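PDB 5URP: toxin 2A from Paenibacillus larvae, which is an ADP-ribosyltransferase toxin and virulence factor that probably transfers ADP-ribose from NAD+ to a protein of its host. Local coordinates for residues 166-179 / 189-201. Residues are numbered along the deposited sequence; the frame is centred on the assembly and turned at random.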
loop_
_atom_site.group_PDB
_atom_site.type_symbol
_atom_site.label_atom_id
_atom_site.label_comp_id
_atom_site.label_asym_id
_atom_site.label_seq_id
_atom_site.Cartn_x
_atom_site.Cartn_y
_atom_site.Cartn_z
ATOM N N ILE A 166 6.541 -1.063 5.433
ATOM C CA ILE A 166 5.454 -1.962 5.821
ATOM C C ILE A 166 5.575 -3.208 4.972
ATOM O O ILE A 166 5.677 -3.118 3.738
ATOM C CB ILE A 166 4.072 -1.329 5.608
ATOM C CG1 ILE A 166 3.940 0.039 6.273
ATOM C CG2 ILE A 166 2.987 -2.313 6.109
ATOM C CD1 ILE A 166 2.615 0.757 5.909
ATOM N N GLU A 167 5.573 -4.365 5.625
ATOM C CA GLU A 167 5.474 -5.668 4.976
ATOM C C GLU A 167 4.073 -6.192 5.304
ATOM O O GLU A 167 3.772 -6.461 6.469
ATOM C CB GLU A 167 6.561 -6.615 5.471
ATOM C CG GLU A 167 6.497 -8.011 4.909
ATOM C CD GLU A 167 7.731 -8.852 5.249
ATOM O OE1 GLU A 167 8.862 -8.310 5.258
ATOM O OE2 GLU A 167 7.567 -10.061 5.471
ATOM N N LEU A 168 3.222 -6.319 4.292
ATOM C CA LEU A 168 1.797 -6.567 4.510
ATOM C C LEU A 168 1.401 -7.889 3.883
ATOM O O LEU A 168 1.655 -8.124 2.705
ATOM C CB LEU A 168 0.999 -5.409 3.904
ATOM C CG LEU A 168 -0.493 -5.414 4.036
ATOM C CD1 LEU A 168 -0.830 -5.135 5.483
ATOM C CD2 LEU A 168 -1.048 -4.339 3.130
ATOM N N LYS A 169 0.738 -8.754 4.655
ATOM C CA LYS A 169 0.265 -10.019 4.122
ATOM C C LYS A 169 -1.183 -9.838 3.694
ATOM O O LYS A 169 -1.984 -9.318 4.470
ATOM C CB LYS A 169 0.370 -11.127 5.171
ATOM C CG LYS A 169 1.779 -11.337 5.693
ATOM C CD LYS A 169 1.812 -12.252 6.903
ATOM C CE LYS A 169 3.221 -12.410 7.449
ATOM N NZ LYS A 169 3.247 -13.159 8.736
ATOM N N ILE A 170 -1.500 -10.206 2.458
ATOM C CA ILE A 170 -2.863 -10.129 1.931
ATOM C C ILE A 170 -3.374 -11.561 1.817
ATOM O O ILE A 170 -2.742 -12.374 1.135
ATOM C CB ILE A 170 -2.948 -9.449 0.551
ATOM C CG1 ILE A 170 -2.260 -8.101 0.508
ATOM C CG2 ILE A 170 -4.404 -9.223 0.169
ATOM C CD1 ILE A 170 -2.107 -7.616 -0.916
ATOM N N PRO A 171 -4.510 -11.909 2.426
ATOM C CA PRO A 171 -4.966 -13.301 2.384
ATOM C C PRO A 171 -5.563 -13.698 1.045
ATOM O O PRO A 171 -6.123 -12.882 0.312
ATOM C CB PRO A 171 -6.042 -13.350 3.476
ATOM C CG PRO A 171 -6.546 -11.949 3.596
ATOM C CD PRO A 171 -5.315 -11.076 3.340
ATOM N N LYS A 172 -5.458 -14.990 0.742
ATOM C CA LYS A 172 -6.128 -15.528 -0.428
ATOM C C LYS A 172 -7.602 -15.147 -0.367
ATOM O O LYS A 172 -8.210 -15.150 0.708
ATOM C CB LYS A 172 -5.961 -17.054 -0.483
ATOM C CG LYS A 172 -6.847 -17.773 -1.531
ATOM C CD LYS A 172 -6.613 -19.264 -1.485
ATOM C CE LYS A 172 -7.400 -19.979 -2.572
ATOM N NZ LYS A 172 -6.750 -21.268 -2.858
ATOM N N GLY A 173 -8.169 -14.824 -1.528
ATOM C CA GLY A 173 -9.539 -14.351 -1.599
ATOM C C GLY A 173 -9.691 -12.863 -1.361
ATOM O O GLY A 173 -10.804 -12.333 -1.504
ATOM N N GLY A 174 -8.622 -12.180 -0.968
ATOM C CA GLY A 174 -8.706 -10.755 -0.725
ATOM C C GLY A 174 -8.803 -9.967 -2.010
ATOM O O GLY A 174 -8.421 -10.428 -3.090
ATOM N N ASN A 175 -9.328 -8.748 -1.902
ATOM C CA ASN A 175 -9.412 -7.858 -3.060
ATOM C C ASN A 175 -8.103 -7.080 -3.136
ATOM O O ASN A 175 -7.746 -6.366 -2.201
ATOM C CB ASN A 175 -10.591 -6.887 -2.960
ATOM C CG ASN A 175 -11.976 -7.575 -2.917
ATOM O OD1 ASN A 175 -12.745 -7.344 -1.988
ATOM N ND2 ASN A 175 -12.312 -8.365 -3.935
ATOM N N ALA A 176 -7.401 -7.231 -4.246
ATOM C CA ALA A 176 -6.183 -6.476 -4.532
ATOM C C ALA A 176 -5.923 -6.641 -6.012
ATOM O O ALA A 176 -6.069 -7.744 -6.540
ATOM C CB ALA A 176 -5.012 -6.992 -3.699
ATOM N N GLY A 177 -5.559 -5.544 -6.682
ATOM C CA GLY A 177 -5.445 -5.549 -8.121
ATOM C C GLY A 177 -4.040 -5.228 -8.548
ATOM O O GLY A 177 -3.468 -4.248 -8.064
ATOM N N TYR A 178 -3.505 -6.012 -9.473
ATOM C CA TYR A 178 -2.166 -5.767 -10.003
ATOM C C TYR A 178 -2.321 -4.764 -11.134
ATOM O O TYR A 178 -2.822 -5.115 -12.201
ATOM C CB TYR A 178 -1.542 -7.059 -10.503
ATOM C CG TYR A 178 -0.145 -6.869 -11.020
ATOM C CD1 TYR A 178 0.888 -6.552 -10.148
ATOM C CD2 TYR A 178 0.143 -7.003 -12.365
ATOM C CE1 TYR A 178 2.206 -6.378 -10.612
ATOM C CE2 TYR A 178 1.465 -6.822 -12.848
ATOM C CZ TYR A 178 2.474 -6.519 -11.954
ATOM O OH TYR A 178 3.758 -6.365 -12.436
ATOM N N VAL A 179 -1.889 -3.515 -10.909
ATOM C CA VAL A 179 -2.175 -2.448 -11.855
ATOM C C VAL A 179 -0.978 -2.064 -12.727
ATOM O O VAL A 179 -1.137 -1.197 -13.583
ATOM C CB VAL A 179 -2.732 -1.193 -11.142
ATOM C CG1 VAL A 179 -4.056 -1.503 -10.395
ATOM C CG2 VAL A 179 -1.712 -0.582 -10.194
ATOM N N LEU A 189 5.364 -2.275 -10.015
ATOM C CA LEU A 189 4.765 -3.576 -9.671
ATOM C C LEU A 189 3.686 -3.413 -8.593
ATOM O O LEU A 189 3.646 -4.142 -7.601
ATOM C CB LEU A 189 5.803 -4.607 -9.228
ATOM C CG LEU A 189 6.995 -4.873 -10.152
ATOM C CD1 LEU A 189 7.601 -6.229 -9.837
ATOM C CD2 LEU A 189 6.673 -4.723 -11.620
ATOM N N GLU A 190 2.815 -2.444 -8.807
ATOM C CA GLU A 190 1.864 -2.018 -7.785
ATOM C C GLU A 190 0.683 -2.982 -7.650
ATOM O O GLU A 190 0.058 -3.368 -8.645
ATOM C CB GLU A 190 1.335 -0.622 -8.092
ATOM C CG GLU A 190 0.318 -0.140 -7.075
ATOM C CD GLU A 190 -0.140 1.297 -7.243
ATOM O OE1 GLU A 190 0.508 2.099 -7.959
ATOM O OE2 GLU A 190 -1.178 1.627 -6.633
ATOM N N MET A 191 0.393 -3.337 -6.407
ATOM C CA MET A 191 -0.848 -4.003 -6.013
ATOM C C MET A 191 -1.682 -2.945 -5.301
ATOM O O MET A 191 -1.256 -2.389 -4.279
ATOM C CB MET A 191 -0.591 -5.199 -5.095
ATOM C CG MET A 191 0.168 -6.327 -5.700
ATOM S SD MET A 191 -0.746 -7.213 -6.975
ATOM C CE MET A 191 -2.130 -7.804 -6.045
ATOM N N LEU A 192 -2.872 -2.671 -5.823
ATOM C CA LEU A 192 -3.718 -1.618 -5.293
ATOM C C LEU A 192 -4.810 -2.256 -4.455
ATOM O O LEU A 192 -5.533 -3.121 -4.954
ATOM C CB LEU A 192 -4.316 -0.807 -6.432
ATOM C CG LEU A 192 -5.216 0.366 -6.068
ATOM C CD1 LEU A 192 -4.527 1.341 -5.148
ATOM C CD2 LEU A 192 -5.712 1.077 -7.322
ATOM N N LEU A 193 -4.909 -1.846 -3.207
ATOM C CA LEU A 193 -5.926 -2.398 -2.311
ATOM C C LEU A 193 -7.036 -1.370 -2.119
ATOM O O LEU A 193 -6.821 -0.155 -2.225
ATOM C CB LEU A 193 -5.330 -2.769 -0.949
ATOM C CG LEU A 193 -4.541 -4.067 -0.747
ATOM C CD1 LEU A 193 -3.596 -3.875 0.436
ATOM C CD2 LEU A 193 -5.363 -5.267 -0.440
ATOM N N PRO A 194 -8.247 -1.834 -1.812
ATOM C CA PRO A 194 -9.381 -0.933 -1.634
ATOM C C PRO A 194 -9.140 0.107 -0.565
ATOM O O PRO A 194 -8.342 -0.089 0.355
ATOM C CB PRO A 194 -10.514 -1.884 -1.196
ATOM C CG PRO A 194 -10.116 -3.223 -1.696
ATOM C CD PRO A 194 -8.624 -3.256 -1.724
ATOM N N ARG A 195 -9.834 1.231 -0.701
ATOM C CA ARG A 195 -9.874 2.190 0.386
ATOM C C ARG A 195 -10.557 1.574 1.612
ATOM O O ARG A 195 -11.279 0.589 1.514
ATOM C CB ARG A 195 -10.582 3.464 -0.067
ATOM C CG ARG A 195 -12.084 3.381 -0.220
ATOM C CD ARG A 195 -12.611 4.638 -0.902
ATOM N NE ARG A 195 -14.037 4.559 -1.168
ATOM C CZ ARG A 195 -14.991 4.957 -0.341
ATOM N NH1 ARG A 195 -14.706 5.468 0.856
ATOM N NH2 ARG A 195 -16.252 4.838 -0.716
ATOM N N ASP A 196 -10.285 2.169 2.773
ATOM C CA ASP A 196 -10.756 1.687 4.064
ATOM C C ASP A 196 -10.241 0.284 4.388
ATOM O O ASP A 196 -10.920 -0.497 5.071
ATOM C CB ASP A 196 -12.286 1.734 4.111
ATOM C CG ASP A 196 -12.832 3.153 4.128
ATOM O OD1 ASP A 196 -12.197 4.032 4.737
ATOM O OD2 ASP A 196 -13.942 3.381 3.594
ATOM N N THR A 197 -9.034 -0.049 3.929
ATOM C CA THR A 197 -8.430 -1.317 4.300
ATOM C C THR A 197 -8.029 -1.297 5.770
ATOM O O THR A 197 -7.451 -0.327 6.269
ATOM C CB THR A 197 -7.219 -1.634 3.409
ATOM O OG1 THR A 197 -7.670 -2.047 2.110
ATOM C CG2 THR A 197 -6.364 -2.759 4.006
ATOM N N LYS A 198 -8.349 -2.392 6.449
ATOM C CA LYS A 198 -7.990 -2.630 7.838
ATOM C C LYS A 198 -6.797 -3.566 7.861
ATOM O O LYS A 198 -6.799 -4.580 7.167
ATOM C CB LYS A 198 -9.158 -3.279 8.598
ATOM C CG LYS A 198 -10.326 -2.370 8.847
ATOM C CD LYS A 198 -11.468 -3.180 9.452
ATOM C CE LYS A 198 -12.530 -2.305 10.095
ATOM N NZ LYS A 198 -13.541 -3.089 10.888
ATOM N N TYR A 199 -5.764 -3.217 8.625
ATOM C CA TYR A 199 -4.632 -4.116 8.744
ATOM C C TYR A 199 -4.139 -4.138 10.181
ATOM O O TYR A 199 -4.095 -3.110 10.862
ATOM C CB TYR A 199 -3.519 -3.745 7.734
ATOM C CG TYR A 199 -2.956 -2.343 7.744
ATOM C CD1 TYR A 199 -3.641 -1.277 7.166
ATOM C CD2 TYR A 199 -1.692 -2.104 8.246
ATOM C CE1 TYR A 199 -3.093 0.002 7.137
ATOM C CE2 TYR A 199 -1.133 -0.833 8.206
ATOM C CZ TYR A 199 -1.837 0.207 7.660
ATOM O OH TYR A 199 -1.268 1.453 7.639
ATOM N N TYR A 200 -3.773 -5.326 10.623
ATOM C CA TYR A 200 -3.389 -5.571 11.999
ATOM C C TYR A 200 -1.879 -5.660 12.105
ATOM O O TYR A 200 -1.253 -6.404 11.348
ATOM C CB TYR A 200 -4.023 -6.869 12.497
ATOM C CG TYR A 200 -3.649 -7.274 13.899
ATOM C CD1 TYR A 200 -4.278 -6.716 15.014
ATOM C CD2 TYR A 200 -2.701 -8.261 14.117
ATOM C CE1 TYR A 200 -3.927 -7.092 16.289
ATOM C CE2 TYR A 200 -2.344 -8.644 15.393
ATOM C CZ TYR A 200 -2.985 -8.070 16.479
ATOM O OH TYR A 200 -2.667 -8.453 17.750
ATOM N N ILE A 201 -1.316 -4.941 13.074
ATOM C CA ILE A 201 0.135 -4.882 13.262
ATOM C C ILE A 201 0.591 -6.008 14.188
ATOM O O ILE A 201 0.302 -6.010 15.391
ATOM C CB ILE A 201 0.566 -3.513 13.788
ATOM C CG1 ILE A 201 0.200 -2.447 12.739
ATOM C CG2 ILE A 201 2.098 -3.486 13.998
ATOM C CD1 ILE A 201 0.469 -1.034 13.193
#
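Gly-177 and Leu-192 face each other as an antiparallel hydrogen-bonded pair, exchanging two bonds: Gly-177 N to Leu-192 O at 3.0 Å, and Leu-192 N to Gly-177 O at 2.8 Å. Two residues on, Val-179 N donates to Glu-190 O, spanning the non-hydrogen-bonded pair Tyr-178 and Met-191. The pliable methionine suits its place: its chain folded back by two successive bends (chi2 -69°, chi3 -61°), it sets SD at the edge of the Tyr-178 ring, 4.9 Å from its centroid, a Met-aromatic contact, and brings CE to 3.8 Å from Ala-176 CB. The Tyr-178 ring, with CG anti to the backbone N (chi1 -178°), runs alongside Leu-189, whose CD2 meets the hydroxyl. Helix 30-45 borders this pair through Lys-34 and Ala-33.

Leu-193 links the hairpin to strand 164-170 of the larger sheet. Its forked end reaches two ways, CD1 lying 3.7 Å from Leu-168 CD2 while CD2 packs against Ile-170 CD1 and Ala-176 CB, the small alanine allowing close approach. Leu-168 divides likewise, its CD1 meeting Tyr-199 CB at 3.8 Å. The ring of Pro-194 rests on Asn-175, whose side-chain ND2 donates to Thr-95 O; Thr-197 OG1 hydrogen-bonds Pro-194 O across the link to the next strand.

Across strand 190-193, Thr-151 OG1 hydrogen-bonds Met-191 O. Glu-190 OE2 hydrogen-bonds Ser-150 OG of the Ser-Thr-Ser on strand 149-152, and OE1 a glycerol, probably from the crystallisation liquor. This completes a three-stranded antiparallel sheet that Leu-193 packs against the five-stranded mixed sheet; Glu-190, in a Gln-x-Glu sequence, is probably the family's motif glutamate at the NAD+ site.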